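Local coordinates for molybdopterin biosynthesis enzyme, MoaB (Thermus thermophilus, PDB 3MCH), which probably binds molybdopterin and takes part in molybdenum cofactor biosynthesis, as a trimeric member of the MogA/MoaB family, at residues M1-G5 and G33-A39; G62-I66 and L150-K156; L87-V92 and V116-G121; L95-L101 and E137-V142. One frame throughout, in Å; residues are numbered along the deposited sequence.

Interaction 1: M1-G5 and G33-A39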
loop_
_atom_site.group_PDB
_atom_site.type_symbol
_atom_site.label_atom_id
_atom_site.label_comp_id
_atom_site.label_asym_id
_atom_site.label_seq_id
_atom_site.Cartn_x
_atom_site.Cartn_y
_atom_site.Cartn_z
ATOM N N MET B 1 -11.052 -20.703 -16.738
ATOM C CA MET B 1 -11.301 -19.767 -17.874
ATOM C C MET B 1 -12.100 -18.561 -17.386
ATOM O O MET B 1 -13.235 -18.697 -16.922
ATOM C CB MET B 1 -12.058 -20.494 -18.988
ATOM C CG MET B 1 -12.241 -19.676 -20.254
ATOM S SD MET B 1 -10.682 -19.011 -20.859
ATOM C CE MET B 1 -9.849 -20.519 -21.382
ATOM N N PHE B 2 -11.506 -17.378 -17.501
ATOM C CA PHE B 2 -12.150 -16.155 -17.035
ATOM C C PHE B 2 -12.361 -15.135 -18.149
ATOM O O PHE B 2 -11.477 -14.907 -18.970
ATOM C CB PHE B 2 -11.301 -15.542 -15.923
ATOM C CG PHE B 2 -11.012 -16.493 -14.804
ATOM C CD1 PHE B 2 -12.010 -16.849 -13.903
ATOM C CD2 PHE B 2 -9.750 -17.069 -14.674
ATOM C CE1 PHE B 2 -11.758 -17.768 -12.889
ATOM C CE2 PHE B 2 -9.487 -17.993 -13.659
ATOM C CZ PHE B 2 -10.493 -18.340 -12.768
ATOM N N ARG B 3 -13.542 -14.526 -18.165
ATOM C CA ARG B 3 -13.884 -13.528 -19.172
ATOM C C ARG B 3 -13.268 -12.197 -18.789
ATOM O O ARG B 3 -13.486 -11.691 -17.689
ATOM C CB ARG B 3 -15.402 -13.410 -19.285
ATOM C CG ARG B 3 -16.047 -14.712 -19.726
ATOM C CD ARG B 3 -17.548 -14.677 -19.555
ATOM N NE ARG B 3 -18.172 -13.666 -20.398
ATOM C CZ ARG B 3 -19.078 -12.796 -19.967
ATOM N NH1 ARG B 3 -19.465 -12.809 -18.695
ATOM N NH2 ARG B 3 -19.601 -11.917 -20.805
ATOM N N VAL B 4 -12.505 -11.631 -19.718
ATOM C CA VAL B 4 -11.796 -10.380 -19.493
ATOM C C VAL B 4 -12.262 -9.238 -20.382
ATOM O O VAL B 4 -12.557 -9.431 -21.556
ATOM C CB VAL B 4 -10.282 -10.572 -19.746
ATOM C CG1 VAL B 4 -9.512 -9.285 -19.442
ATOM C CG2 VAL B 4 -9.765 -11.718 -18.907
ATOM N N GLY B 5 -12.313 -8.048 -19.797
ATOM C CA GLY B 5 -12.671 -6.857 -20.538
ATOM C C GLY B 5 -11.464 -5.933 -20.485
ATOM O O GLY B 5 -10.852 -5.777 -19.428
ATOM N N GLY B 33 -3.150 -18.310 -21.348
ATOM C CA GLY B 33 -3.672 -18.493 -20.005
ATOM C C GLY B 33 -5.171 -18.710 -19.980
ATOM O O GLY B 33 -5.826 -18.631 -21.025
ATOM N N PRO B 34 -5.749 -18.987 -18.796
ATOM C CA PRO B 34 -7.187 -19.220 -18.636
ATOM C C PRO B 34 -7.964 -17.923 -18.783
ATOM O O PRO B 34 -8.753 -17.553 -17.910
ATOM C CB PRO B 34 -7.280 -19.797 -17.230
ATOM C CG PRO B 34 -6.215 -19.042 -16.505
ATOM C CD PRO B 34 -5.058 -19.093 -17.498
ATOM N N PHE B 35 -7.733 -17.245 -19.901
ATOM C CA PHE B 35 -8.374 -15.970 -20.176
ATOM C C PHE B 35 -8.976 -15.907 -21.568
ATOM O O PHE B 35 -8.420 -16.442 -22.527
ATOM C CB PHE B 35 -7.350 -14.835 -20.062
ATOM C CG PHE B 35 -6.612 -14.810 -18.760
ATOM C CD1 PHE B 35 -7.252 -14.419 -17.587
ATOM C CD2 PHE B 35 -5.274 -15.197 -18.699
ATOM C CE1 PHE B 35 -6.572 -14.413 -16.368
ATOM C CE2 PHE B 35 -4.585 -15.195 -17.484
ATOM C CZ PHE B 35 -5.235 -14.803 -16.317
ATOM N N GLU B 36 -10.120 -15.245 -21.669
ATOM C CA GLU B 36 -10.767 -15.035 -22.951
ATOM C C GLU B 36 -11.264 -13.595 -22.932
ATOM O O GLU B 36 -12.046 -13.201 -22.058
ATOM C CB GLU B 36 -11.909 -16.038 -23.177
ATOM C CG GLU B 36 -12.946 -16.133 -22.082
ATOM C CD GLU B 36 -13.904 -17.295 -22.300
ATOM O OE1 GLU B 36 -13.705 -18.062 -23.270
ATOM O OE2 GLU B 36 -14.853 -17.444 -21.499
ATOM N N VAL B 37 -10.761 -12.799 -23.871
ATOM C CA VAL B 37 -11.133 -11.395 -23.956
ATOM C C VAL B 37 -12.518 -11.303 -24.566
ATOM O O VAL B 37 -12.702 -11.539 -25.767
ATOM C CB VAL B 37 -10.116 -10.605 -24.809
ATOM C CG1 VAL B 37 -10.540 -9.145 -24.920
ATOM C CG2 VAL B 37 -8.731 -10.702 -24.167
ATOM N N ALA B 38 -13.485 -10.961 -23.721
ATOM C CA ALA B 38 -14.881 -10.873 -24.118
ATOM C C ALA B 38 -15.362 -9.455 -24.379
ATOM O O ALA B 38 -16.503 -9.250 -24.791
ATOM C CB ALA B 38 -15.749 -11.520 -23.054
ATOM N N ALA B 39 -14.504 -8.474 -24.131
ATOM C CA ALA B 39 -14.892 -7.090 -24.359
ATOM C C ALA B 39 -13.695 -6.173 -24.477
ATOM O O ALA B 39 -12.659 -6.406 -23.857
ATOM C CB ALA B 39 -15.794 -6.610 -23.225
HETATM O O HOH W 1 -15.553 -18.088 -18.868
#

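Interaction 2: G62-I66 and L150-K156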
loop_
_atom_site.group_PDB
_atom_site.type_symbol
_atom_site.label_atom_id
_atom_site.label_comp_id
_atom_site.label_asym_id
_atom_site.label_seq_id
_atom_site.Cartn_x
_atom_site.Cartn_y
_atom_site.Cartn_z
ATOM N N GLY B 62 -21.218 -9.032 -16.283
ATOM C CA GLY B 62 -20.677 -10.047 -15.397
ATOM C C GLY B 62 -19.270 -10.513 -15.716
ATOM O O GLY B 62 -18.935 -11.676 -15.488
ATOM N N LEU B 63 -18.437 -9.619 -16.238
ATOM C CA LEU B 63 -17.069 -10.008 -16.558
ATOM C C LEU B 63 -16.337 -10.401 -15.280
ATOM O O LEU B 63 -16.650 -9.915 -14.194
ATOM C CB LEU B 63 -16.330 -8.868 -17.262
ATOM C CG LEU B 63 -16.914 -8.431 -18.611
ATOM C CD1 LEU B 63 -16.055 -7.323 -19.182
ATOM C CD2 LEU B 63 -16.972 -9.608 -19.575
ATOM N N ASP B 64 -15.360 -11.287 -15.421
ATOM C CA ASP B 64 -14.588 -11.770 -14.285
ATOM C C ASP B 64 -13.417 -10.852 -13.977
ATOM O O ASP B 64 -13.086 -10.615 -12.815
ATOM C CB ASP B 64 -14.067 -13.177 -14.578
ATOM C CG ASP B 64 -15.185 -14.148 -14.906
ATOM O OD1 ASP B 64 -16.191 -14.156 -14.161
ATOM O OD2 ASP B 64 -15.057 -14.903 -15.897
ATOM N N LEU B 65 -12.800 -10.336 -15.032
ATOM C CA LEU B 65 -11.653 -9.451 -14.889
ATOM C C LEU B 65 -11.776 -8.233 -15.782
ATOM O O LEU B 65 -12.138 -8.345 -16.953
ATOM C CB LEU B 65 -10.363 -10.196 -15.265
ATOM C CG LEU B 65 -9.071 -9.375 -15.269
ATOM C CD1 LEU B 65 -8.665 -9.034 -13.837
ATOM C CD2 LEU B 65 -7.954 -10.162 -15.955
ATOM N N ILE B 66 -11.489 -7.065 -15.225
ATOM C CA ILE B 66 -11.499 -5.853 -16.022
ATOM C C ILE B 66 -10.121 -5.231 -15.900
ATOM O O ILE B 66 -9.668 -4.911 -14.801
ATOM C CB ILE B 66 -12.538 -4.822 -15.548
ATOM C CG1 ILE B 66 -13.948 -5.371 -15.746
ATOM C CG2 ILE B 66 -12.351 -3.509 -16.326
ATOM C CD1 ILE B 66 -15.046 -4.603 -15.016
ATOM N N LEU B 150 -8.693 -14.695 -9.393
ATOM C CA LEU B 150 -9.995 -14.717 -10.053
ATOM C C LEU B 150 -10.881 -15.865 -9.582
ATOM O O LEU B 150 -12.092 -15.698 -9.462
ATOM C CB LEU B 150 -9.811 -14.771 -11.579
ATOM C CG LEU B 150 -9.367 -13.431 -12.177
ATOM C CD1 LEU B 150 -8.791 -13.632 -13.573
ATOM C CD2 LEU B 150 -10.554 -12.474 -12.208
ATOM N N SER B 151 -10.292 -17.025 -9.298
ATOM C CA SER B 151 -11.100 -18.154 -8.844
ATOM C C SER B 151 -11.773 -17.833 -7.508
ATOM O O SER B 151 -12.909 -18.238 -7.265
ATOM C CB SER B 151 -10.253 -19.433 -8.732
ATOM O OG SER B 151 -9.217 -19.307 -7.775
ATOM N N LEU B 152 -11.085 -17.083 -6.653
ATOM C CA LEU B 152 -11.640 -16.711 -5.355
ATOM C C LEU B 152 -12.723 -15.646 -5.486
ATOM O O LEU B 152 -13.780 -15.733 -4.861
ATOM C CB LEU B 152 -10.530 -16.204 -4.434
ATOM C CG LEU B 152 -9.546 -17.279 -3.963
ATOM C CD1 LEU B 152 -8.495 -16.649 -3.061
ATOM C CD2 LEU B 152 -10.305 -18.376 -3.215
ATOM N N VAL B 153 -12.456 -14.643 -6.311
ATOM C CA VAL B 153 -13.399 -13.553 -6.534
ATOM C C VAL B 153 -14.670 -13.998 -7.244
ATOM O O VAL B 153 -15.778 -13.604 -6.868
ATOM C CB VAL B 153 -12.747 -12.436 -7.389
ATOM C CG1 VAL B 153 -13.793 -11.415 -7.828
ATOM C CG2 VAL B 153 -11.648 -11.760 -6.597
ATOM N N THR B 154 -14.502 -14.819 -8.274
ATOM C CA THR B 154 -15.619 -15.267 -9.095
ATOM C C THR B 154 -16.241 -16.592 -8.695
ATOM O O THR B 154 -17.385 -16.878 -9.059
ATOM C CB THR B 154 -15.182 -15.400 -10.558
ATOM O OG1 THR B 154 -14.284 -16.511 -10.679
ATOM C CG2 THR B 154 -14.473 -14.139 -11.016
ATOM N N GLY B 155 -15.482 -17.404 -7.969
ATOM C CA GLY B 155 -15.976 -18.705 -7.562
ATOM C C GLY B 155 -15.913 -19.689 -8.715
ATOM O O GLY B 155 -16.387 -20.819 -8.599
ATOM N N LYS B 156 -15.326 -19.261 -9.833
ATOM C CA LYS B 156 -15.204 -20.106 -11.019
ATOM C C LYS B 156 -13.873 -20.858 -11.024
ATOM O O LYS B 156 -12.857 -20.352 -10.550
ATOM C CB LYS B 156 -15.317 -19.260 -12.295
ATOM C CG LYS B 156 -16.676 -18.588 -12.491
ATOM C CD LYS B 156 -16.681 -17.628 -13.690
ATOM C CE LYS B 156 -16.415 -18.346 -15.012
ATOM N NZ LYS B 156 -16.398 -17.411 -16.182
HETATM O O HOH W 2 -18.007 -14.513 -16.301
#

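Interaction 3: L87-V92 and V116-G121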
loop_
_atom_site.group_PDB
_atom_site.type_symbol
_atom_site.label_atom_id
_atom_site.label_comp_id
_atom_site.label_asym_id
_atom_site.label_seq_id
_atom_site.Cartn_x
_atom_site.Cartn_y
_atom_site.Cartn_z
ATOM N N LEU B 87 -16.008 2.836 -7.276
ATOM C CA LEU B 87 -16.883 1.736 -7.680
ATOM C C LEU B 87 -16.553 0.403 -7.007
ATOM O O LEU B 87 -17.300 -0.564 -7.140
ATOM C CB LEU B 87 -16.817 1.546 -9.199
ATOM C CG LEU B 87 -17.327 2.670 -10.106
ATOM C CD1 LEU B 87 -17.022 2.331 -11.557
ATOM C CD2 LEU B 87 -18.823 2.864 -9.900
ATOM N N LEU B 88 -15.438 0.351 -6.287
ATOM C CA LEU B 88 -15.011 -0.880 -5.625
ATOM C C LEU B 88 -15.664 -1.147 -4.280
ATOM O O LEU B 88 -15.908 -0.221 -3.510
ATOM C CB LEU B 88 -13.498 -0.857 -5.423
ATOM C CG LEU B 88 -12.655 -0.629 -6.673
ATOM C CD1 LEU B 88 -11.182 -0.563 -6.281
ATOM C CD2 LEU B 88 -12.912 -1.740 -7.677
ATOM N N ASP B 89 -15.935 -2.420 -3.998
ATOM C CA ASP B 89 -16.523 -2.802 -2.717
ATOM C C ASP B 89 -15.373 -2.955 -1.730
ATOM O O ASP B 89 -15.531 -2.734 -0.529
ATOM C CB ASP B 89 -17.279 -4.130 -2.821
ATOM C CG ASP B 89 -18.474 -4.057 -3.750
ATOM O OD1 ASP B 89 -19.113 -2.984 -3.828
ATOM O OD2 ASP B 89 -18.788 -5.084 -4.384
ATOM N N ARG B 90 -14.214 -3.346 -2.255
ATOM C CA ARG B 90 -13.010 -3.524 -1.447
ATOM C C ARG B 90 -11.793 -3.518 -2.362
ATOM O O ARG B 90 -11.901 -3.812 -3.551
ATOM C CB ARG B 90 -13.074 -4.836 -0.654
ATOM C CG ARG B 90 -13.191 -6.100 -1.490
ATOM C CD ARG B 90 -13.346 -7.324 -0.592
ATOM N NE ARG B 90 -13.489 -8.571 -1.346
ATOM C CZ ARG B 90 -14.555 -8.899 -2.072
ATOM N NH1 ARG B 90 -15.592 -8.069 -2.152
ATOM N NH2 ARG B 90 -14.590 -10.062 -2.716
ATOM N N GLU B 91 -10.637 -3.173 -1.811
ATOM C CA GLU B 91 -9.421 -3.123 -2.610
ATOM C C GLU B 91 -8.470 -4.283 -2.350
ATOM O O GLU B 91 -8.575 -4.977 -1.339
ATOM C CB GLU B 91 -8.697 -1.798 -2.374
ATOM C CG GLU B 91 -9.412 -0.616 -3.000
ATOM C CD GLU B 91 -8.681 0.689 -2.791
ATOM O OE1 GLU B 91 -7.444 0.722 -2.977
ATOM O OE2 GLU B 91 -9.350 1.690 -2.458
ATOM N N VAL B 92 -7.553 -4.495 -3.290
ATOM C CA VAL B 92 -6.550 -5.552 -3.169
ATOM C C VAL B 92 -5.211 -4.849 -3.378
ATOM O O VAL B 92 -4.594 -4.951 -4.440
ATOM C CB VAL B 92 -6.742 -6.651 -4.243
ATOM C CG1 VAL B 92 -5.754 -7.792 -4.002
ATOM C CG2 VAL B 92 -8.170 -7.181 -4.202
ATOM N N VAL B 116 -5.165 1.426 -8.983
ATOM C CA VAL B 116 -5.626 0.613 -7.864
ATOM C C VAL B 116 -6.084 -0.749 -8.378
ATOM O O VAL B 116 -6.111 -1.003 -9.590
ATOM C CB VAL B 116 -6.807 1.281 -7.102
ATOM C CG1 VAL B 116 -6.382 2.645 -6.571
ATOM C CG2 VAL B 116 -8.020 1.421 -8.011
ATOM N N ALA B 117 -6.417 -1.631 -7.443
ATOM C CA ALA B 117 -6.914 -2.960 -7.762
ATOM C C ALA B 117 -7.988 -3.259 -6.732
ATOM O O ALA B 117 -7.835 -2.926 -5.556
ATOM C CB ALA B 117 -5.791 -3.991 -7.669
ATOM N N GLY B 118 -9.078 -3.872 -7.166
ATOM C CA GLY B 118 -10.130 -4.186 -6.227
ATOM C C GLY B 118 -11.220 -5.048 -6.811
ATOM O O GLY B 118 -11.144 -5.492 -7.957
ATOM N N VAL B 119 -12.252 -5.274 -6.009
ATOM C CA VAL B 119 -13.372 -6.095 -6.429
ATOM C C VAL B 119 -14.686 -5.336 -6.336
ATOM O O VAL B 119 -14.901 -4.559 -5.409
ATOM C CB VAL B 119 -13.485 -7.360 -5.540
ATOM C CG1 VAL B 119 -14.739 -8.162 -5.894
ATOM C CG2 VAL B 119 -12.228 -8.217 -5.705
ATOM N N ARG B 120 -15.541 -5.544 -7.330
ATOM C CA ARG B 120 -16.881 -4.971 -7.344
ATOM C C ARG B 120 -17.746 -6.179 -7.685
ATOM O O ARG B 120 -17.586 -6.783 -8.752
ATOM C CB ARG B 120 -17.052 -3.886 -8.413
ATOM C CG ARG B 120 -18.447 -3.253 -8.364
ATOM C CD ARG B 120 -18.733 -2.322 -9.533
ATOM N NE ARG B 120 -20.148 -1.955 -9.582
ATOM C CZ ARG B 120 -20.737 -1.085 -8.763
ATOM N NH1 ARG B 120 -20.036 -0.467 -7.821
ATOM N NH2 ARG B 120 -22.038 -0.840 -8.882
ATOM N N GLY B 121 -18.640 -6.551 -6.775
ATOM C CA GLY B 121 -19.477 -7.713 -7.013
ATOM C C GLY B 121 -18.595 -8.944 -7.130
ATOM O O GLY B 121 -17.926 -9.323 -6.173
HETATM O O HOH W 3 -17.794 -8.166 -3.742
HETATM O O HOH W 4 -16.559 -11.408 -5.001
HETATM O O HOH W 5 -5.562 -0.913 -4.603
#

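Interaction 4: L95-L101 and E137-V142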
loop_
_atom_site.group_PDB
_atom_site.type_symbol
_atom_site.label_atom_id
_atom_site.label_comp_id
_atom_site.label_asym_id
_atom_site.label_seq_id
_atom_site.Cartn_x
_atom_site.Cartn_y
_atom_site.Cartn_z
ATOM N N LEU B 95 -2.103 -6.261 -5.278
ATOM C CA LEU B 95 -2.025 -6.273 -6.737
ATOM C C LEU B 95 -1.571 -4.915 -7.261
ATOM O O LEU B 95 -0.867 -4.834 -8.268
ATOM C CB LEU B 95 -3.381 -6.669 -7.338
ATOM C CG LEU B 95 -3.758 -8.138 -7.116
ATOM C CD1 LEU B 95 -5.156 -8.427 -7.666
ATOM C CD2 LEU B 95 -2.719 -9.024 -7.808
ATOM N N ALA B 96 -1.972 -3.846 -6.574
ATOM C CA ALA B 96 -1.565 -2.501 -6.970
ATOM C C ALA B 96 -0.046 -2.406 -6.789
ATOM O O ALA B 96 0.647 -1.778 -7.586
ATOM C CB ALA B 96 -2.279 -1.457 -6.105
ATOM N N GLU B 97 0.464 -3.046 -5.742
ATOM C CA GLU B 97 1.904 -3.048 -5.469
ATOM C C GLU B 97 2.634 -3.846 -6.553
ATOM O O GLU B 97 3.697 -3.447 -7.027
ATOM C CB GLU B 97 2.167 -3.662 -4.087
ATOM C CG GLU B 97 1.499 -2.892 -2.963
ATOM C CD GLU B 97 1.445 -3.652 -1.648
ATOM O OE1 GLU B 97 1.633 -4.888 -1.648
ATOM O OE2 GLU B 97 1.192 -3.005 -0.606
ATOM N N LEU B 98 2.063 -4.977 -6.954
ATOM C CA LEU B 98 2.702 -5.783 -7.988
ATOM C C LEU B 98 2.792 -4.997 -9.288
ATOM O O LEU B 98 3.811 -5.051 -9.984
ATOM C CB LEU B 98 1.926 -7.086 -8.225
ATOM C CG LEU B 98 1.978 -8.140 -7.116
ATOM C CD1 LEU B 98 1.199 -9.368 -7.554
ATOM C CD2 LEU B 98 3.428 -8.510 -6.812
ATOM N N MET B 99 1.738 -4.251 -9.614
ATOM C CA MET B 99 1.735 -3.476 -10.852
ATOM C C MET B 99 2.763 -2.344 -10.849
ATOM O O MET B 99 3.137 -1.837 -11.908
ATOM C CB MET B 99 0.332 -2.927 -11.136
ATOM C CG MET B 99 -0.669 -4.017 -11.499
ATOM S SD MET B 99 -2.278 -3.413 -12.064
ATOM C CE MET B 99 -2.949 -2.799 -10.510
ATOM N N ARG B 100 3.219 -1.951 -9.664
ATOM C CA ARG B 100 4.234 -0.905 -9.556
ATOM C C ARG B 100 5.626 -1.532 -9.564
ATOM O O ARG B 100 6.631 -0.829 -9.447
ATOM C CB ARG B 100 4.041 -0.083 -8.276
ATOM C CG ARG B 100 2.980 0.993 -8.385
ATOM C CD ARG B 100 3.008 1.925 -7.179
ATOM N NE ARG B 100 2.322 1.379 -6.009
ATOM C CZ ARG B 100 1.002 1.389 -5.847
ATOM N NH1 ARG B 100 0.217 1.912 -6.784
ATOM N NH2 ARG B 100 0.467 0.898 -4.737
ATOM N N LEU B 101 5.666 -2.857 -9.688
ATOM C CA LEU B 101 6.922 -3.616 -9.735
ATOM C C LEU B 101 7.794 -3.363 -8.507
ATOM O O LEU B 101 9.026 -3.342 -8.597
ATOM C CB LEU B 101 7.704 -3.242 -11.000
ATOM C CG LEU B 101 6.916 -3.198 -12.314
ATOM C CD1 LEU B 101 7.850 -2.798 -13.463
ATOM C CD2 LEU B 101 6.280 -4.554 -12.581
ATOM N N GLU B 137 4.488 -4.843 -18.490
ATOM C CA GLU B 137 5.262 -5.199 -17.310
ATOM C C GLU B 137 4.392 -5.331 -16.066
ATOM O O GLU B 137 4.585 -6.246 -15.267
ATOM C CB GLU B 137 6.370 -4.173 -17.067
ATOM C CG GLU B 137 7.358 -4.063 -18.212
ATOM C CD GLU B 137 8.649 -3.385 -17.798
ATOM O OE1 GLU B 137 8.585 -2.351 -17.101
ATOM O OE2 GLU B 137 9.727 -3.889 -18.176
ATOM N N SER B 138 3.438 -4.422 -15.905
ATOM C CA SER B 138 2.555 -4.475 -14.748
ATOM C C SER B 138 1.675 -5.721 -14.782
ATOM O O SER B 138 1.439 -6.349 -13.750
ATOM C CB SER B 138 1.671 -3.224 -14.686
ATOM O OG SER B 138 2.452 -2.062 -14.483
ATOM N N LEU B 139 1.190 -6.088 -15.964
ATOM C CA LEU B 139 0.328 -7.257 -16.069
ATOM C C LEU B 139 1.123 -8.551 -15.898
ATOM O O LEU B 139 0.640 -9.507 -15.294
ATOM C CB LEU B 139 -0.427 -7.251 -17.409
ATOM C CG LEU B 139 -1.464 -8.362 -17.623
ATOM C CD1 LEU B 139 -2.521 -8.337 -16.522
ATOM C CD2 LEU B 139 -2.121 -8.178 -18.987
ATOM N N GLU B 140 2.346 -8.586 -16.416
ATOM C CA GLU B 140 3.173 -9.778 -16.270
ATOM C C GLU B 140 3.523 -9.998 -14.807
ATOM O O GLU B 140 3.712 -11.128 -14.371
ATOM C CB GLU B 140 4.455 -9.650 -17.097
ATOM C CG GLU B 140 4.207 -9.602 -18.592
ATOM C CD GLU B 140 5.487 -9.531 -19.397
ATOM O OE1 GLU B 140 6.364 -8.717 -19.043
ATOM O OE2 GLU B 140 5.613 -10.283 -20.388
ATOM N N ALA B 141 3.602 -8.910 -14.045
ATOM C CA ALA B 141 3.928 -9.003 -12.626
ATOM C C ALA B 141 2.805 -9.669 -11.829
ATOM O O ALA B 141 3.060 -10.377 -10.851
ATOM C CB ALA B 141 4.221 -7.609 -12.062
ATOM N N VAL B 142 1.560 -9.443 -12.243
ATOM C CA VAL B 142 0.425 -10.036 -11.542
ATOM C C VAL B 142 -0.012 -11.384 -12.120
ATOM O O VAL B 142 -0.633 -12.184 -11.428
ATOM C CB VAL B 142 -0.811 -9.084 -11.553
ATOM C CG1 VAL B 142 -0.459 -7.755 -10.888
ATOM C CG2 VAL B 142 -1.281 -8.856 -12.973
#

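Interaction 1: M1-G5 and G33-A39
M1 lies across E36 at about a right angle, its CG 3.6 Å from E36 CD. CG of M1 is anti to the backbone N (chi1 -174°); a bend at chi2 brings SD to 3.6 Å from F35 N, and a second at chi3 turns CE toward P34. E36 rises on the R3 side of the sheet, and its OE2 comes within 3.5 Å of R3 CG. The charged ends do not meet: R3 NE is 5.1 Å from E36 OE2, and R3 NH1 is bonded to E61 O. A water donates to both M1 O and E36 OE2, tying the carboxylate to the first residue. The two segments lie on the parallel strands 2-9 and 35-43 of a beta-alpha-beta unit, with helix 21-30 between them. Four good backbone bonds hold the strands, among them V4 N to E36 O at 2.9 Å, and the register slips by one after V4, a beta bulge. There V4 O takes A38 N at 2.8 Å and, weakly, A39 N. On the other face V4 crosses F35 obliquely, CG2 to CD1 3.9 Å, while F2 turns its CD2 to 3.4 Å from P34 O and packs on L150 and T154.

Interaction 2: G62-I66 and L150-K156
L150 lays its CD2 methyl over the backbone where D64 leads into strand 65-69, 3.2 Å from D64 O and 3.8 Å from L65 CB. One turn further along helix 146-154, T154 crosses D64 at about a right angle, CG2 3.6 Å from D64 OD1. Its hydroxyl faces its own chain: OG1 lies between the backbone N and the carbonyl carbon (chi1 70°), donates to L150 O at 2.6 Å and accepts from K156 N at 3.1 Å, an ST turn. L150 O takes T154 N and T154 OG1 from opposite faces of its plane. The turn spans G155, the first residue past the helix, of positive phi, and carries K156 back across the carboxylate, CD to D64 OD1 3.5 Å. A bend at chi3 brings NZ to D64 OD2 at 2.9 Å, on the syn side and 20° out of the carboxylate plane. The contact fastens the end of helix 146-154 to the start of a central strand by leucine and threonine methyl contacts and one salt bridge. OD2 also accepts from R3 N on strand 2-9, so this oxygen of the buried D64 has both a charged and a backbone donor, which probably favours the ionised form.

Interaction 3: L87-V92 and V116-G121
A classic beta bulge marks the edge of the sheet, where D89 and R90 both face V119 across the antiparallel pairing of strands 90-91 and 117-120. V119 O accepts from D89 N at 2.8 Å and weakly from R90 N at 3.4 Å; V119 N returns the link to R90 O at 2.9 Å. At the next, non-hydrogen-bonded pair, G118 has no side chain, and E91 CA approaches its CA to 3.8 Å, with L88 CD1 equally near that CA. R90 runs beside V119, laying its guanidinium flat on the valine: V119 CB stands 3.9 Å above the plane, over its centre. Two waters at the guanidinium edge lead to G121 O, one held firmly by NH1, the other weakly by NH2. D89 turns back to accept G121 N at OD2, 2.8 Å and almost straight (176°). R120 stretches out with CG anti to the backbone N (chi1 -177°) and bonds L87 O through NH1 at 2.8 Å, the oxygen lying in the guanidinium plane. The other terminal nitrogen, NH2, forms a salt bridge with D59 of helix 47-60. Chemically, R120 thus spends one cation on a carbonyl and a carboxylate, joining the edge strand region to that helix.

Interaction 4: L95-L101 and E137-V142
V142 meets three residues of the 95-101 segment with a single methyl. Its CG1 is anti to the carbonyl carbon (chi1 -59°), and this rotation turns it onto helix 93-99, 3.6 Å from L98 CB, 3.8 Å from M99 CG and 4.0 Å from L95 CD2. L95 crosses V142 at about a right angle; L98 and M99 meet it at a slant. Beyond CG the methionine bends at chi3 and its end leads away from helix 132-142. A141, one residue earlier, presses its CB to 3.3 Å from L98 O. S138 adds the polar link: OG donates to M99 O at 2.7 Å, lying in the carbonyl plane on a lone pair (C=O...donor angle 136°). G134 O of its own helix is also within bonding distance of OG, so the one hydroxyl proton would have to be shared or to alternate. M99 O belongs to the last turn before the helix ends in a Schellman motif at L101. Positive phi there redirects the chain, and the L101 side chain comes back to lie against the E137 and A141 side of helix 132-142. CD2 rests 3.7 Å from A141 CB, and CD1 lies 3.7 Å from E137 OE1, an oxygen hydrogen-bonded to T107 of the same chain. The short segments cross at 131°, with axes 8.4 Å apart. A141 O accepts from T107 of the second subunit, and E97 and R100 form salt bridges with neighbouring subunits, which places the pair at the trimer interface. M99 and S138 both pack on L128, so the two helices lie on strand 123-128 of an alpha/beta fold.

From the N terminus, interaction 1 closes the first loop, bringing strand 35-43 beside strand 2-9 after helix 21-30. Interaction 2 opens later and closes the longest loop, returning helix 146-154 to the start of strand 65-69; it touches interaction 1 where G5 N reaches L65 O at 2.9 Å. Nested within that loop, interactions 3 and 4 cross, because helix 93-99 lies between the two strands of interaction 3 and helix 132-142 follows them. They meet where A117 packs on L95, and V119 in turn touches V153 of interaction 2. Interactions 1, 2 and 3 are distributed over one sheet, while 2, 3 and 4 also reach the second subunit.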